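Local coordinates for succinoglycan biosynthesis protein (Bacillus cereus ATCC 14579, PDB 2QGM), which is of unknown function but, as a member of the erythromycin esterase family, may be a hydrolase, at residues Phe109-Asp114 against Leu138-Asp143; Leu79-His84 against Glu88-Lys93. All coordinates share one frame; numbering follows the deposited sequence.

Interaction 1. Residues Phe109-Asp114 against Leu138-Asp143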
ATOM      1  N   PHE A 109       0.398  10.439  -1.059  1.00 13.08           N
ATOM      2  CA  PHE A 109      -0.145   9.265  -0.403  1.00 13.81           C
ATOM      3  C   PHE A 109      -0.544   8.268  -1.488  1.00 15.80           C
ATOM      4  O   PHE A 109      -1.581   8.429  -2.141  1.00 15.44           O
ATOM      5  CB  PHE A 109      -1.357   9.643   0.449  1.00 12.74           C
ATOM      6  CG  PHE A 109      -1.926   8.495   1.228  1.00 13.56           C
ATOM      7  CD1 PHE A 109      -1.264   7.996   2.351  1.00 12.18           C
ATOM      8  CD2 PHE A 109      -3.102   7.871   0.808  1.00 12.79           C
ATOM      9  CE1 PHE A 109      -1.764   6.889   3.044  1.00 14.32           C
ATOM     10  CE2 PHE A 109      -3.605   6.767   1.492  1.00 15.72           C
ATOM     11  CZ  PHE A 109      -2.938   6.272   2.610  1.00 13.26           C
ATOM     12  N   ALA A 110       0.294   7.249  -1.681  1.00 15.19           N
ATOM     13  CA  ALA A 110       0.060   6.212  -2.695  1.00 14.25           C
ATOM     14  C   ALA A 110      -0.499   4.971  -2.012  1.00 15.64           C
ATOM     15  O   ALA A 110       0.199   4.307  -1.240  1.00 14.00           O
ATOM     16  CB  ALA A 110       1.373   5.883  -3.420  1.00 17.29           C
HETATM   17  N   MSE A 111      -1.757   4.658  -2.305  1.00 13.99           N
HETATM   18  CA  MSE A 111      -2.433   3.528  -1.662  1.00 16.52           C
HETATM   19  C   MSE A 111      -2.674   2.345  -2.587  1.00 15.81           C
HETATM   20  O   MSE A 111      -2.805   2.509  -3.794  1.00 14.38           O
HETATM   21  CB  MSE A 111      -3.779   4.005  -1.091  1.00 14.89           C
HETATM   22  CG  MSE A 111      -4.539   2.963  -0.277  1.00 19.01           C
HETATM   23 SE   MSE A 111      -6.276   3.581   0.313  1.00 25.33          SE
HETATM   24  CE  MSE A 111      -6.034   3.441   2.203  1.00 23.69           C
ATOM     25  N   GLU A 112      -2.738   1.156  -1.994  1.00 15.26           N
ATOM     26  CA  GLU A 112      -3.002  -0.076  -2.719  1.00 16.65           C
ATOM     27  C   GLU A 112      -4.511  -0.056  -2.945  1.00 16.19           C
ATOM     28  O   GLU A 112      -5.285  -0.689  -2.220  1.00 17.46           O
ATOM     29  CB  GLU A 112      -2.595  -1.291  -1.868  1.00 17.17           C
ATOM     30  CG  GLU A 112      -2.731  -2.643  -2.579  1.00 17.95           C
ATOM     31  CD  GLU A 112      -2.491  -3.838  -1.663  1.00 20.31           C
ATOM     32  OE1 GLU A 112      -1.987  -3.659  -0.531  1.00 20.49           O
ATOM     33  OE2 GLU A 112      -2.801  -4.970  -2.094  1.00 21.49           O
ATOM     34  N   GLU A 113      -4.914   0.720  -3.944  1.00 13.79           N
ATOM     35  CA  GLU A 113      -6.314   0.894  -4.332  1.00 13.81           C
ATOM     36  C   GLU A 113      -6.227   1.195  -5.827  1.00 12.60           C
ATOM     37  O   GLU A 113      -5.230   1.744  -6.294  1.00 12.16           O
ATOM     38  CB  GLU A 113      -6.923   2.076  -3.565  1.00 16.17           C
ATOM     39  CG  GLU A 113      -8.363   2.447  -3.949  1.00 17.67           C
ATOM     40  CD  GLU A 113      -9.326   1.285  -3.825  1.00 19.28           C
ATOM     41  OE1 GLU A 113      -9.648   0.646  -4.855  1.00 22.14           O
ATOM     42  OE2 GLU A 113      -9.767   1.006  -2.694  1.00 19.28           O
ATOM     43  N   ASP A 114      -7.255   0.821  -6.577  1.00 12.75           N
ATOM     44  CA  ASP A 114      -7.226   1.024  -8.019  1.00 13.07           C
ATOM     45  C   ASP A 114      -7.064   2.469  -8.476  1.00 12.73           C
ATOM     46  O   ASP A 114      -7.605   3.404  -7.878  1.00 13.27           O
ATOM     47  CB  ASP A 114      -8.458   0.398  -8.678  1.00 13.55           C
ATOM     48  CG  ASP A 114      -8.547  -1.109  -8.441  1.00 15.30           C
ATOM     49  OD1 ASP A 114      -7.491  -1.749  -8.230  1.00 15.77           O
ATOM     50  OD2 ASP A 114      -9.672  -1.657  -8.481  1.00 14.57           O
ATOM     51  N   LEU A 138     -14.209  -3.047  -1.074  1.00 31.75           N
ATOM     52  CA  LEU A 138     -14.467  -3.810   0.148  1.00 31.81           C
ATOM     53  C   LEU A 138     -13.312  -4.155   1.073  1.00 29.99           C
ATOM     54  O   LEU A 138     -12.218  -4.520   0.651  1.00 32.68           O
ATOM     55  CB  LEU A 138     -15.275  -5.066  -0.172  1.00 32.93           C
ATOM     56  CG  LEU A 138     -16.789  -4.815  -0.222  1.00 34.47           C
ATOM     57  CD1 LEU A 138     -17.522  -6.124  -0.465  1.00 33.14           C
ATOM     58  CD2 LEU A 138     -17.244  -4.185   1.090  1.00 34.19           C
ATOM     59  N   LEU A 139     -13.612  -4.047   2.358  1.00 30.38           N
ATOM     60  CA  LEU A 139     -12.689  -4.269   3.456  1.00 25.33           C
ATOM     61  C   LEU A 139     -12.063  -2.920   3.751  1.00 22.40           C
ATOM     62  O   LEU A 139     -11.757  -2.624   4.895  1.00 22.38           O
ATOM     63  CB  LEU A 139     -11.602  -5.322   3.150  1.00 24.84           C
ATOM     64  CG  LEU A 139     -11.983  -6.809   3.024  1.00 22.61           C
ATOM     65  CD1 LEU A 139     -10.804  -7.655   3.488  1.00 24.34           C
ATOM     66  CD2 LEU A 139     -13.200  -7.150   3.876  1.00 22.71           C
ATOM     67  N   TYR A 140     -11.900  -2.081   2.728  1.00 20.69           N
ATOM     68  CA  TYR A 140     -11.322  -0.760   2.960  1.00 19.36           C
ATOM     69  C   TYR A 140     -12.287   0.374   3.326  1.00 18.78           C
ATOM     70  O   TYR A 140     -11.861   1.365   3.918  1.00 18.88           O
ATOM     71  CB  TYR A 140     -10.448  -0.339   1.777  1.00 17.67           C
ATOM     72  CG  TYR A 140      -8.977  -0.635   1.998  1.00 20.47           C
ATOM     73  CD1 TYR A 140      -8.567  -1.667   2.846  1.00 20.61           C
ATOM     74  CD2 TYR A 140      -7.995   0.117   1.365  1.00 22.77           C
ATOM     75  CE1 TYR A 140      -7.218  -1.938   3.055  1.00 22.36           C
ATOM     76  CE2 TYR A 140      -6.638  -0.148   1.563  1.00 22.77           C
ATOM     77  CZ  TYR A 140      -6.259  -1.177   2.414  1.00 22.66           C
ATOM     78  OH  TYR A 140      -4.928  -1.452   2.618  1.00 23.11           O
ATOM     79  N   PRO A 141     -13.590   0.258   2.990  1.00 18.99           N
ATOM     80  CA  PRO A 141     -14.505   1.352   3.354  1.00 20.33           C
ATOM     81  C   PRO A 141     -14.864   1.253   4.842  1.00 21.56           C
ATOM     82  O   PRO A 141     -16.029   1.059   5.195  1.00 23.46           O
ATOM     83  CB  PRO A 141     -15.730   1.108   2.464  1.00 20.69           C
ATOM     84  CG  PRO A 141     -15.295   0.100   1.462  1.00 23.75           C
ATOM     85  CD  PRO A 141     -14.303  -0.754   2.195  1.00 18.97           C
ATOM     86  N   THR A 142     -13.859   1.376   5.703  1.00 20.45           N
ATOM     87  CA  THR A 142     -14.056   1.278   7.146  1.00 19.80           C
ATOM     88  C   THR A 142     -14.081   2.651   7.794  1.00 20.01           C
ATOM     89  O   THR A 142     -13.630   3.628   7.205  1.00 19.67           O
ATOM     90  CB  THR A 142     -12.926   0.467   7.806  1.00 21.65           C
ATOM     91  OG1 THR A 142     -11.694   1.192   7.695  1.00 22.89           O
ATOM     92  CG2 THR A 142     -12.774  -0.888   7.127  1.00 20.20           C
ATOM     93  N   ASP A 143     -14.608   2.723   9.012  1.00 19.17           N
ATOM     94  CA  ASP A 143     -14.655   3.995   9.725  1.00 20.11           C
ATOM     95  C   ASP A 143     -13.235   4.498   9.948  1.00 18.35           C
ATOM     96  O   ASP A 143     -12.971   5.696   9.837  1.00 17.57           O
ATOM     97  CB  ASP A 143     -15.345   3.847  11.082  1.00 22.61           C
ATOM     98  CG  ASP A 143     -16.819   3.510  10.960  1.00 26.92           C
ATOM     99  OD1 ASP A 143     -17.459   3.948   9.977  1.00 29.09           O
ATOM    100  OD2 ASP A 143     -17.341   2.826  11.863  1.00 27.39           O
TER
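A Met-aromatic contact joins M111, modelled as selenomethionine, to Y140, and with it the end of strand 108-111, next to the outermost strand 166-171, to the loop that precedes helix 143-157. The terminal methyl comes closest, CE of M111 lying 3.7 Å from CE2 of Y140. The heavier atom follows along the same side of the ring, with SE of M111 3.9 Å from CE2 of Y140. The approach is oblique: SE sits 74° off the ring normal, and the two side chains run past each other in opposite directions. CG of M111 is anti to the backbone N (chi1 -175°) and the chain then runs straight out to SE, where the bend at chi3 (-120°) lays CE against the ring. A long, unbranched, polarisable side chain suits this place, since it reaches Y140 and also touches F167, W304 and I145 of helix 143-157.

Strand 108-111 runs parallel to both its neighbours, 301-304 and 166-171, in the mixed central sheet, and beyond it the chain turns a corner. An inverse gamma turn centred on E112 makes this corner, closed by a weak bond from E113 N to M111 O (2.8 Å). It leaves E112 O 4.1 Å from CE2 of Y140, while E112 OE1 accepts from H306 N. Tyrosine suits its position because its ring packs against M111 while its hydroxyl hydrogen-bonds E81 OE2 and W304 NE1. Beyond the bend, D114 N donates to E113 OE1 at 3.0 Å, reaching the carboxylate on its anti side and out of its plane.

Interaction 2. Residues Leu79-His84 against Glu88-Lys93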
ATOM      1  N   LEU A  79       4.392   1.655   4.354  1.00 15.37           N
ATOM      2  CA  LEU A  79       3.653   1.446   5.597  1.00 15.37           C
ATOM      3  C   LEU A  79       2.748   0.228   5.456  1.00 15.44           C
ATOM      4  O   LEU A  79       1.665   0.313   4.878  1.00 15.36           O
ATOM      5  CB  LEU A  79       2.793   2.674   5.914  1.00 16.53           C
ATOM      6  CG  LEU A  79       3.476   4.041   5.930  1.00 20.43           C
ATOM      7  CD1 LEU A  79       2.415   5.140   5.948  1.00 20.00           C
ATOM      8  CD2 LEU A  79       4.393   4.148   7.143  1.00 20.31           C
ATOM      9  N   GLY A  80       3.187  -0.900   5.998  1.00 14.62           N
ATOM     10  CA  GLY A  80       2.396  -2.116   5.889  1.00 15.14           C
ATOM     11  C   GLY A  80       1.318  -2.333   6.936  1.00 15.69           C
ATOM     12  O   GLY A  80       1.139  -1.531   7.853  1.00 17.29           O
ATOM     13  N   GLU A  81       0.581  -3.426   6.764  1.00 16.23           N
ATOM     14  CA  GLU A  81      -0.471  -3.839   7.685  1.00 15.86           C
ATOM     15  C   GLU A  81      -0.461  -5.364   7.723  1.00 16.24           C
ATOM     16  O   GLU A  81      -0.429  -6.030   6.676  1.00 16.29           O
ATOM     17  CB  GLU A  81      -1.839  -3.288   7.243  1.00 14.41           C
ATOM     18  CG  GLU A  81      -2.133  -3.425   5.760  1.00 16.38           C
ATOM     19  CD  GLU A  81      -3.330  -2.596   5.341  1.00 20.86           C
ATOM     20  OE1 GLU A  81      -3.379  -1.404   5.709  1.00 18.40           O
ATOM     21  OE2 GLU A  81      -4.219  -3.124   4.636  1.00 18.95           O
ATOM     22  N   ASN A  82      -0.462  -5.913   8.936  1.00 14.57           N
ATOM     23  CA  ASN A  82      -0.412  -7.357   9.123  1.00 16.26           C
ATOM     24  C   ASN A  82      -1.617  -8.085   8.540  1.00 15.80           C
ATOM     25  O   ASN A  82      -1.503  -9.225   8.089  1.00 14.88           O
ATOM     26  CB  ASN A  82      -0.260  -7.695  10.608  1.00 15.80           C
ATOM     27  CG  ASN A  82       0.542  -8.961  10.824  1.00 19.62           C
ATOM     28  OD1 ASN A  82       0.771  -9.723   9.884  1.00 20.39           O
ATOM     29  ND2 ASN A  82       0.979  -9.194  12.060  1.00 16.83           N
ATOM     30  N   THR A  83      -2.774  -7.437   8.576  1.00 15.33           N
ATOM     31  CA  THR A  83      -3.987  -8.006   8.007  1.00 16.13           C
ATOM     32  C   THR A  83      -4.673  -6.858   7.294  1.00 14.77           C
ATOM     33  O   THR A  83      -4.192  -5.719   7.333  1.00 17.47           O
ATOM     34  CB  THR A  83      -4.961  -8.548   9.080  1.00 16.34           C
ATOM     35  OG1 THR A  83      -5.766  -7.472   9.583  1.00 16.34           O
ATOM     36  CG2 THR A  83      -4.188  -9.190  10.228  1.00 17.08           C
ATOM     37  N   HIS A  84      -5.791  -7.158   6.640  1.00 16.29           N
ATOM     38  CA  HIS A  84      -6.585  -6.150   5.941  1.00 13.86           C
ATOM     39  C   HIS A  84      -7.860  -5.895   6.745  1.00 14.97           C
ATOM     40  O   HIS A  84      -8.851  -5.415   6.209  1.00 15.47           O
ATOM     41  CB  HIS A  84      -6.956  -6.640   4.537  1.00 15.60           C
ATOM     42  CG  HIS A  84      -5.894  -6.394   3.509  1.00 16.90           C
ATOM     43  ND1 HIS A  84      -5.658  -7.249   2.453  1.00 20.35           N
ATOM     44  CD2 HIS A  84      -5.039  -5.356   3.344  1.00 15.48           C
ATOM     45  CE1 HIS A  84      -4.706  -6.750   1.685  1.00 17.84           C
ATOM     46  NE2 HIS A  84      -4.314  -5.600   2.205  1.00 22.74           N
ATOM     47  N   GLU A  88      -7.144  -1.296  15.068  1.00 19.11           N
ATOM     48  CA  GLU A  88      -6.006  -0.548  15.599  1.00 19.15           C
ATOM     49  C   GLU A  88      -4.857  -0.383  14.624  1.00 16.68           C
ATOM     50  O   GLU A  88      -4.108   0.587  14.720  1.00 17.27           O
ATOM     51  CB  GLU A  88      -5.493  -1.204  16.882  1.00 18.46           C
ATOM     52  CG  GLU A  88      -6.540  -1.332  17.975  1.00 20.80           C
ATOM     53  CD  GLU A  88      -7.414  -2.564  17.818  1.00 22.94           C
ATOM     54  OE1 GLU A  88      -7.305  -3.252  16.778  1.00 18.81           O
ATOM     55  OE2 GLU A  88      -8.210  -2.847  18.741  1.00 22.38           O
ATOM     56  N   ILE A  89      -4.695  -1.329  13.702  1.00 16.27           N
ATOM     57  CA  ILE A  89      -3.625  -1.186  12.722  1.00 14.04           C
ATOM     58  C   ILE A  89      -3.977  -0.047  11.752  1.00 13.57           C
ATOM     59  O   ILE A  89      -3.145   0.815  11.492  1.00 12.54           O
ATOM     60  CB  ILE A  89      -3.372  -2.501  11.965  1.00 15.04           C
ATOM     61  CG1 ILE A  89      -2.830  -3.540  12.950  1.00 14.79           C
ATOM     62  CG2 ILE A  89      -2.372  -2.277  10.829  1.00 14.64           C
ATOM     63  CD1 ILE A  89      -2.418  -4.861  12.328  1.00 16.01           C
ATOM     64  N   PHE A  90      -5.206  -0.029  11.238  1.00 14.24           N
ATOM     65  CA  PHE A  90      -5.611   1.045  10.336  1.00 15.19           C
ATOM     66  C   PHE A  90      -5.510   2.410  11.032  1.00 15.27           C
ATOM     67  O   PHE A  90      -4.998   3.376  10.458  1.00 14.14           O
ATOM     68  CB  PHE A  90      -7.055   0.867   9.838  1.00 15.05           C
ATOM     69  CG  PHE A  90      -7.239  -0.266   8.860  1.00 16.94           C
ATOM     70  CD1 PHE A  90      -6.236  -0.597   7.954  1.00 16.06           C
ATOM     71  CD2 PHE A  90      -8.438  -0.972   8.814  1.00 15.78           C
ATOM     72  CE1 PHE A  90      -6.425  -1.611   7.019  1.00 15.97           C
ATOM     73  CE2 PHE A  90      -8.638  -1.988   7.883  1.00 16.39           C
ATOM     74  CZ  PHE A  90      -7.627  -2.309   6.982  1.00 16.33           C
ATOM     75  N   THR A  91      -6.004   2.498  12.265  1.00 16.15           N
ATOM     76  CA  THR A  91      -5.969   3.758  12.996  1.00 16.61           C
ATOM     77  C   THR A  91      -4.540   4.184  13.329  1.00 15.10           C
ATOM     78  O   THR A  91      -4.213   5.365  13.237  1.00 14.02           O
ATOM     79  CB  THR A  91      -6.806   3.670  14.287  1.00 16.81           C
ATOM     80  OG1 THR A  91      -8.177   3.444  13.938  1.00 17.23           O
ATOM     81  CG2 THR A  91      -6.706   4.967  15.081  1.00 16.24           C
HETATM   82  N   MSE A  92      -3.690   3.233  13.707  1.00 15.73           N
HETATM   83  CA  MSE A  92      -2.306   3.574  14.021  1.00 14.67           C
HETATM   84  C   MSE A  92      -1.593   4.041  12.753  1.00 13.65           C
HETATM   85  O   MSE A  92      -0.730   4.911  12.805  1.00 14.32           O
HETATM   86  CB  MSE A  92      -1.572   2.376  14.630  1.00 15.83           C
HETATM   87  CG  MSE A  92      -0.075   2.593  14.917  1.00 13.67           C
HETATM   88 SE   MSE A  92       0.242   3.915  16.310  1.00 24.89          SE
HETATM   89  CE  MSE A  92       0.942   5.364  15.273  1.00 23.11           C
ATOM     90  N   LYS A  93      -1.946   3.466  11.608  1.00 14.07           N
ATOM     91  CA  LYS A  93      -1.339   3.880  10.357  1.00 14.59           C
ATOM     92  C   LYS A  93      -1.765   5.304  10.020  1.00 12.98           C
ATOM     93  O   LYS A  93      -0.995   6.069   9.464  1.00 14.59           O
ATOM     94  CB  LYS A  93      -1.712   2.920   9.224  1.00 12.82           C
ATOM     95  CG  LYS A  93      -0.952   1.610   9.299  1.00 15.18           C
ATOM     96  CD  LYS A  93      -1.299   0.648   8.178  1.00 16.69           C
ATOM     97  CE  LYS A  93      -0.831   1.163   6.838  1.00 18.70           C
ATOM     98  NZ  LYS A  93      -1.138   0.164   5.783  1.00 20.45           N
TER
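K93 reaches from helix 87-104 into the loop after strand 76-79 and bonds to two oxygens there. Its chain is otherwise extended but bends at chi3 (67°), carrying the ammonium across the E81 side chain at about a right angle. NZ of K93 forms a salt bridge with OE1 of E81 at 2.7 Å, on the anti side and out of the carboxylate plane. The same NZ donates to O of L79 at 2.9 Å, from above the carbonyl plane. Lysine suits the place because its long chain passes the carbonyls of the loop, CD of K93 3.3 Å from O of G80, and CB of L79, before the charge meets its partners.

E81 holds CG between its backbone N and carbonyl carbon (chi1 45°), which lets the carboxylate reach both K93 and F90. OE1 of E81 meets the F90 ring at its edge, 3.3 Å from CE1, with the planes 57° apart. O of H84 also lies near the ring plane, 3.4 Å from CZ of F90. Branched I89, one turn before K93 on the helix, packs on the loop, CG2 of I89 3.8 Å from CB of E81 and CD1 touching CB of N82. Strand, loop and helix form the first half of a parallel beta-alpha-beta crossover, leading on to strand 108-111.

Both contacts are buried and lie side by side, their centres about 11 Å apart, where loops leave the ends of parallel strands in the central sheet. Helix 87-104, which carries half of interaction 2, leads directly into the strand of interaction 1. Their chemistry differs: interaction 1 is small and apolar across its segments, while interaction 2 buries more surface and centres on a salt bridge framed by apolar packing. The hydroxyl of Y140 bridges the two, tying the loop of interaction 1 to the carboxylate of interaction 2, and CE1 of Y140 packs on CZ of F90. W304 borders both, touching M111 and making a cation-pi contact with K93.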